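Local coordinates for protein exported gluconolactonase (Xanthomonas campestris pv. campestris, PDB 3DR2) that probably hydrolyses gluconolactone as a calcium-binding gluconolactonase of the SMP-30 family, built as a six-bladed beta-propeller that forms a dimer, at residues D242-D247 / L252-G257; C261-D264 / Q268-G271. All coordinates share one frame; numbering follows the deposited sequence.

In the fold
Both contacts belong to one blade of the six-bladed propeller and follow one another along the chain. Interaction 1 closes first: the chain leaves the calcium site at Asp-242, runs out along strand 244-246, turns and comes back along strand 252-254, so that 242-247 meets 252-257. A second turn leads into strand 259-263, and interaction 2 closes the next hairpin as 261-264 meets 268-271. The contacts neither nest nor cross. They are joined side by side, because strands 252-254 and 259-263 are neighbours in the sheet: Ser-254 pairs with Cys-261, Leu-252 with Phe-263, and Trp-253 packs on Val-262. Together they tie the blade's innermost strand to its outer part.

Interaction 1 of 2, residues D242-D247 / L252-G257; sequences DGFCVD and LWSSSG. With CA (calcium ion), chain D.
The innermost hairpin of a propeller blade starts at the calcium site, where Gly-243 and Ser-255 meet beside the metal ligand Asp-242. The carbonyl oxygen of Gly-243 accepts twice from Ser-255: the backbone N, at 3.1 Å, almost in line with the C=O bond, and OG, at 2.8 Å, off to one side on a lone pair. A chi1 of 61° brings Ser-255 OG round to the same side as its own N-H, which lets N and OG converge on one acceptor. Further out, Cys-245 and Trp-253 form an antiparallel hydrogen-bonded pair, Cys-245 N to Trp-253 O at 2.9 Å and Trp-253 N to Cys-245 O at 2.8 Å.

Phe-244, Val-246, Leu-252 and Ser-254 share one face of the sheet. Branched and apolar, Leu-252 suits its place beside Phe-244: CD2 lies 3.9 Å from Phe-244 CB, while CD1 meets the ring obliquely; Tyr-203 of strand 201-206 packs on this apolar group. On the other face, Cys-245 SG touches Trp-253 CB at 4.0 Å. The indole offers a broad apolar surface to helix 26-32 and one N-H, NE1, to Asp-247 OD1 at 3.0 Å. That oxygen lies near the ring plane but is approached from above the carboxylate, the two planes being 66° apart. Asp-247 OD1 also forms a salt bridge with Arg-31, and OD2 accepts from Trp-251 N.

At the inner end Asp-242 OD1 binds calcium at 2.4 Å, with Glu-48, Asn-134, Asn-191 and four waters completing the shell. A carboxylate suits this place as a hard, anionic oxygen donor. The two bonds to Gly-243 O probably restrain the backbone next to that ligand, while indole and Arg-31 together probably favour a charged Asp-247 at the other end.

Interaction 2 of 2, residues C261-D264 / Q268-G271; sequences CVFD and QLLG
The blade's outer hairpin brings Val-262 against Leu-270 and Gly-271 through a classic beta bulge. Its backbone bonds are Leu-270 N to Val-262 O, 2.6 Å, and Val-262 N to Gly-271 O, 3.1 Å; beyond the bulge Asp-264 N donates to Gln-268 O at 2.9 Å. Gly-271, second in the bulge, has phi 170° and psi 177°, a fully extended backbone that glycine adopts more easily than other residues.

One side-chain hydrogen bond across the contact adds to these. Asp-264 OD2 accepts from Gln-268 N at 2.9 Å, from above the carboxylate plane, and takes a weak bond from Asp-266 N; the first torsion of 66° swings the carboxylate round to the N-H of Gln-268.

Apolar contacts come next. Leu-269 CD2 sits over one face of the Phe-263 ring, offset toward its rim and 4.0 Å from the centroid, a CH-pi contact, and also touches Cys-261 CB. Leu-270, which points toward 261-264, brings CD1 to Asp-264 CB at 3.8 Å and more loosely to Val-262 CG1; Leu-28 of helix 26-32 packs on Val-262 and Leu-270.

The bulge accommodates an extra residue without losing strand pairing, while the aspartate satisfies a backbone N-H at the turn.

Interaction 1 of 2, residues D242-D247 / L252-G257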
ATOM      1  N   ASP A 242      18.091  -3.748   9.089  1.00 16.18           N
ATOM      2  CA  ASP A 242      17.661  -2.975   7.931  1.00 14.58           C
ATOM      3  C   ASP A 242      18.313  -1.599   7.894  1.00 16.31           C
ATOM      4  O   ASP A 242      19.360  -1.411   7.280  1.00 16.45           O
ATOM      5  CB  ASP A 242      16.137  -2.841   7.976  1.00 15.45           C
ATOM      6  CG  ASP A 242      15.520  -2.604   6.616  1.00 15.34           C
ATOM      7  OD1 ASP A 242      16.063  -1.787   5.844  1.00 15.17           O
ATOM      8  OD2 ASP A 242      14.470  -3.220   6.328  1.00 17.39           O
ATOM      9  N   GLY A 243      17.679  -0.633   8.549  1.00 14.97           N
ATOM     10  CA  GLY A 243      18.227   0.709   8.601  1.00 14.71           C
ATOM     11  C   GLY A 243      18.758   0.967   9.998  1.00 15.10           C
ATOM     12  O   GLY A 243      18.339   0.311  10.951  1.00 13.73           O
ATOM     13  N   PHE A 244      19.679   1.914  10.129  1.00 13.69           N
ATOM     14  CA  PHE A 244      20.253   2.229  11.432  1.00 14.70           C
ATOM     15  C   PHE A 244      20.895   3.611  11.420  1.00 16.59           C
ATOM     16  O   PHE A 244      21.043   4.226  10.364  1.00 15.37           O
ATOM     17  CB  PHE A 244      21.297   1.171  11.802  1.00 13.97           C
ATOM     18  CG  PHE A 244      22.341   0.954  10.742  1.00 15.54           C
ATOM     19  CD1 PHE A 244      23.451   1.787  10.656  1.00 15.49           C
ATOM     20  CD2 PHE A 244      22.207  -0.083   9.824  1.00 15.31           C
ATOM     21  CE1 PHE A 244      24.417   1.591   9.666  1.00 16.35           C
ATOM     22  CE2 PHE A 244      23.164  -0.290   8.832  1.00 17.37           C
ATOM     23  CZ  PHE A 244      24.271   0.550   8.753  1.00 15.29           C
ATOM     24  N   CYS A 245      21.264   4.099  12.597  1.00 15.81           N
ATOM     25  CA  CYS A 245      21.906   5.399  12.697  1.00 17.45           C
ATOM     26  C   CYS A 245      23.014   5.344  13.735  1.00 18.32           C
ATOM     27  O   CYS A 245      23.110   4.388  14.502  1.00 16.62           O
ATOM     28  CB  CYS A 245      20.888   6.482  13.073  1.00 19.45           C
ATOM     29  SG  CYS A 245      20.134   6.289  14.705  1.00 22.39           S
ATOM     30  N   VAL A 246      23.863   6.364  13.731  1.00 18.68           N
ATOM     31  CA  VAL A 246      24.965   6.449  14.683  1.00 19.48           C
ATOM     32  C   VAL A 246      24.882   7.791  15.395  1.00 19.26           C
ATOM     33  O   VAL A 246      24.689   8.822  14.751  1.00 21.00           O
ATOM     34  CB  VAL A 246      26.325   6.335  13.967  1.00 20.60           C
ATOM     35  CG1 VAL A 246      27.454   6.467  14.976  1.00 20.77           C
ATOM     36  CG2 VAL A 246      26.418   5.001  13.233  1.00 20.57           C
ATOM     37  N   ASP A 247      25.025   7.784  16.718  1.00 20.03           N
ATOM     38  CA  ASP A 247      24.945   9.028  17.478  1.00 20.11           C
ATOM     39  C   ASP A 247      26.306   9.696  17.648  1.00 21.53           C
ATOM     40  O   ASP A 247      27.328   9.134  17.264  1.00 19.53           O
ATOM     41  CB  ASP A 247      24.278   8.781  18.841  1.00 19.66           C
ATOM     42  CG  ASP A 247      25.109   7.913  19.765  1.00 21.46           C
ATOM     43  OD1 ASP A 247      24.517   7.323  20.697  1.00 20.70           O
ATOM     44  OD2 ASP A 247      26.344   7.830  19.581  1.00 21.16           O
ATOM     45  N   LEU A 252      25.891   2.757  17.659  1.00 18.76           N
ATOM     46  CA  LEU A 252      25.088   2.462  16.486  1.00 19.04           C
ATOM     47  C   LEU A 252      23.761   1.853  16.938  1.00 18.31           C
ATOM     48  O   LEU A 252      23.730   0.802  17.583  1.00 18.69           O
ATOM     49  CB  LEU A 252      25.850   1.503  15.561  1.00 18.88           C
ATOM     50  CG  LEU A 252      25.243   1.217  14.184  1.00 18.66           C
ATOM     51  CD1 LEU A 252      26.329   0.770  13.229  1.00 19.56           C
ATOM     52  CD2 LEU A 252      24.155   0.164  14.296  1.00 18.38           C
ATOM     53  N   TRP A 253      22.672   2.544  16.615  1.00 17.05           N
ATOM     54  CA  TRP A 253      21.320   2.106  16.961  1.00 16.55           C
ATOM     55  C   TRP A 253      20.743   1.498  15.696  1.00 16.99           C
ATOM     56  O   TRP A 253      20.505   2.202  14.709  1.00 15.47           O
ATOM     57  CB  TRP A 253      20.473   3.302  17.413  1.00 17.04           C
ATOM     58  CG  TRP A 253      21.072   4.064  18.578  1.00 16.70           C
ATOM     59  CD1 TRP A 253      22.309   4.639  18.630  1.00 18.31           C
ATOM     60  CD2 TRP A 253      20.459   4.320  19.848  1.00 19.04           C
ATOM     61  NE1 TRP A 253      22.508   5.234  19.854  1.00 19.50           N
ATOM     62  CE2 TRP A 253      21.389   5.054  20.622  1.00 17.54           C
ATOM     63  CE3 TRP A 253      19.214   3.999  20.411  1.00 16.37           C
ATOM     64  CZ2 TRP A 253      21.115   5.475  21.932  1.00 19.13           C
ATOM     65  CZ3 TRP A 253      18.939   4.420  21.718  1.00 19.88           C
ATOM     66  CH2 TRP A 253      19.890   5.149  22.461  1.00 17.90           C
ATOM     67  N   SER A 254      20.503   0.193  15.735  1.00 15.79           N
ATOM     68  CA  SER A 254      20.009  -0.520  14.566  1.00 17.20           C
ATOM     69  C   SER A 254      18.657  -1.185  14.700  1.00 17.30           C
ATOM     70  O   SER A 254      18.292  -1.694  15.759  1.00 16.17           O
ATOM     71  CB  SER A 254      21.025  -1.587  14.163  1.00 17.11           C
ATOM     72  OG  SER A 254      20.538  -2.375  13.097  1.00 15.95           O
ATOM     73  N   SER A 255      17.919  -1.191  13.600  1.00 14.68           N
ATOM     74  CA  SER A 255      16.622  -1.844  13.572  1.00 16.85           C
ATOM     75  C   SER A 255      16.872  -3.352  13.577  1.00 16.37           C
ATOM     76  O   SER A 255      17.988  -3.810  13.312  1.00 17.28           O
ATOM     77  CB  SER A 255      15.869  -1.466  12.296  1.00 17.90           C
ATOM     78  OG  SER A 255      16.595  -1.888  11.146  1.00 17.63           O
ATOM     79  N   SER A 256      15.834  -4.111  13.901  1.00 16.50           N
ATOM     80  CA  SER A 256      15.886  -5.568  13.909  1.00 16.34           C
ATOM     81  C   SER A 256      14.446  -6.069  13.932  1.00 18.31           C
ATOM     82  O   SER A 256      13.506  -5.272  13.988  1.00 17.38           O
ATOM     83  CB  SER A 256      16.659  -6.097  15.125  1.00 17.64           C
ATOM     84  OG  SER A 256      15.960  -5.856  16.333  1.00 17.67           O
ATOM     85  N   GLY A 257      14.268  -7.383  13.887  1.00 17.29           N
ATOM     86  CA  GLY A 257      12.927  -7.935  13.872  1.00 17.97           C
ATOM     87  C   GLY A 257      12.128  -7.707  15.140  1.00 18.39           C
ATOM     88  O   GLY A 257      10.898  -7.742  15.109  1.00 18.56           O
TER
HETATM   89 CA    CA D 707      16.179  -0.142   4.104  1.00  1.00          CA
HETATM   90  O   HOH W   1      17.958   0.903   5.323  1.00 14.52           O
HETATM   91  O   HOH W   2      14.322  -1.351   2.856  1.00 16.93           O
HETATM   92  O   HOH W   3      15.687   2.131   3.480  1.00 13.53           O
HETATM   93  O   HOH W   4      15.373   0.741   6.243  1.00 24.65           O

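Interaction 2 of 2, residues C261-D264 / Q268-G271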
ATOM      1  N   CYS A 261      18.486  -2.337  18.398  1.00 17.87           N
ATOM      2  CA  CYS A 261      19.649  -2.828  19.135  1.00 18.73           C
ATOM      3  C   CYS A 261      20.671  -1.707  19.170  1.00 18.48           C
ATOM      4  O   CYS A 261      20.849  -0.994  18.182  1.00 18.83           O
ATOM      5  CB  CYS A 261      20.269  -4.047  18.436  1.00 18.31           C
ATOM      6  SG  CYS A 261      19.203  -5.495  18.305  1.00 24.39           S
ATOM      7  N   VAL A 262      21.339  -1.545  20.306  1.00 17.76           N
ATOM      8  CA  VAL A 262      22.343  -0.505  20.447  1.00 19.27           C
ATOM      9  C   VAL A 262      23.713  -1.138  20.678  1.00 19.62           C
ATOM     10  O   VAL A 262      23.882  -1.956  21.586  1.00 20.92           O
ATOM     11  CB  VAL A 262      22.005   0.436  21.624  1.00 20.01           C
ATOM     12  CG1 VAL A 262      22.939   1.631  21.618  1.00 20.30           C
ATOM     13  CG2 VAL A 262      20.554   0.892  21.522  1.00 20.08           C
ATOM     14  N   PHE A 263      24.675  -0.769  19.838  1.00 20.28           N
ATOM     15  CA  PHE A 263      26.040  -1.279  19.933  1.00 20.47           C
ATOM     16  C   PHE A 263      26.999  -0.119  20.155  1.00 21.31           C
ATOM     17  O   PHE A 263      26.736   0.993  19.701  1.00 19.63           O
ATOM     18  CB  PHE A 263      26.465  -1.964  18.632  1.00 20.59           C
ATOM     19  CG  PHE A 263      25.549  -3.055  18.174  1.00 19.41           C
ATOM     20  CD1 PHE A 263      24.431  -2.765  17.400  1.00 21.02           C
ATOM     21  CD2 PHE A 263      25.820  -4.384  18.491  1.00 20.06           C
ATOM     22  CE1 PHE A 263      23.596  -3.786  16.942  1.00 20.81           C
ATOM     23  CE2 PHE A 263      24.993  -5.409  18.040  1.00 19.85           C
ATOM     24  CZ  PHE A 263      23.880  -5.110  17.264  1.00 19.19           C
ATOM     25  N   ASP A 264      28.108  -0.370  20.847  1.00 21.93           N
ATOM     26  CA  ASP A 264      29.097   0.679  21.044  1.00 22.05           C
ATOM     27  C   ASP A 264      30.002   0.602  19.818  1.00 21.40           C
ATOM     28  O   ASP A 264      29.820  -0.280  18.980  1.00 22.73           O
ATOM     29  CB  ASP A 264      29.879   0.484  22.363  1.00 22.86           C
ATOM     30  CG  ASP A 264      30.764  -0.759  22.375  1.00 22.51           C
ATOM     31  OD1 ASP A 264      31.218  -1.137  23.479  1.00 25.87           O
ATOM     32  OD2 ASP A 264      31.026  -1.348  21.308  1.00 21.60           O
ATOM     33  N   GLN A 268      30.079  -4.006  20.602  1.00 23.28           N
ATOM     34  CA  GLN A 268      29.473  -4.645  21.765  1.00 24.21           C
ATOM     35  C   GLN A 268      28.016  -4.235  21.945  1.00 23.20           C
ATOM     36  O   GLN A 268      27.697  -3.045  21.987  1.00 24.52           O
ATOM     37  CB  GLN A 268      30.253  -4.292  23.035  1.00 25.76           C
ATOM     38  CG  GLN A 268      29.603  -4.805  24.311  1.00 26.52           C
ATOM     39  CD  GLN A 268      30.385  -4.429  25.555  1.00 27.52           C
ATOM     40  OE1 GLN A 268      30.661  -3.253  25.799  1.00 30.13           O
ATOM     41  NE2 GLN A 268      30.746  -5.430  26.351  1.00 30.19           N
ATOM     42  N   LEU A 269      27.138  -5.226  22.062  1.00 23.84           N
ATOM     43  CA  LEU A 269      25.714  -4.971  22.253  1.00 23.72           C
ATOM     44  C   LEU A 269      25.521  -4.360  23.637  1.00 23.92           C
ATOM     45  O   LEU A 269      25.951  -4.929  24.644  1.00 25.32           O
ATOM     46  CB  LEU A 269      24.921  -6.278  22.138  1.00 21.96           C
ATOM     47  CG  LEU A 269      23.386  -6.217  22.135  1.00 22.43           C
ATOM     48  CD1 LEU A 269      22.862  -5.775  23.492  1.00 23.79           C
ATOM     49  CD2 LEU A 269      22.922  -5.272  21.038  1.00 22.24           C
ATOM     50  N   LEU A 270      24.863  -3.206  23.680  1.00 22.80           N
ATOM     51  CA  LEU A 270      24.628  -2.488  24.928  1.00 22.37           C
ATOM     52  C   LEU A 270      23.222  -2.674  25.488  1.00 23.52           C
ATOM     53  O   LEU A 270      23.008  -2.544  26.695  1.00 23.98           O
ATOM     54  CB  LEU A 270      24.901  -0.995  24.718  1.00 22.00           C
ATOM     55  CG  LEU A 270      26.281  -0.656  24.144  1.00 23.36           C
ATOM     56  CD1 LEU A 270      26.454   0.855  24.030  1.00 21.35           C
ATOM     57  CD2 LEU A 270      27.357  -1.252  25.040  1.00 24.57           C
ATOM     58  N   GLY A 271      22.264  -2.974  24.618  1.00 21.30           N
ATOM     59  CA  GLY A 271      20.902  -3.160  25.078  1.00 21.72           C
ATOM     60  C   GLY A 271      19.931  -3.258  23.920  1.00 21.24           C
ATOM     61  O   GLY A 271      20.318  -3.106  22.763  1.00 20.36           O
TER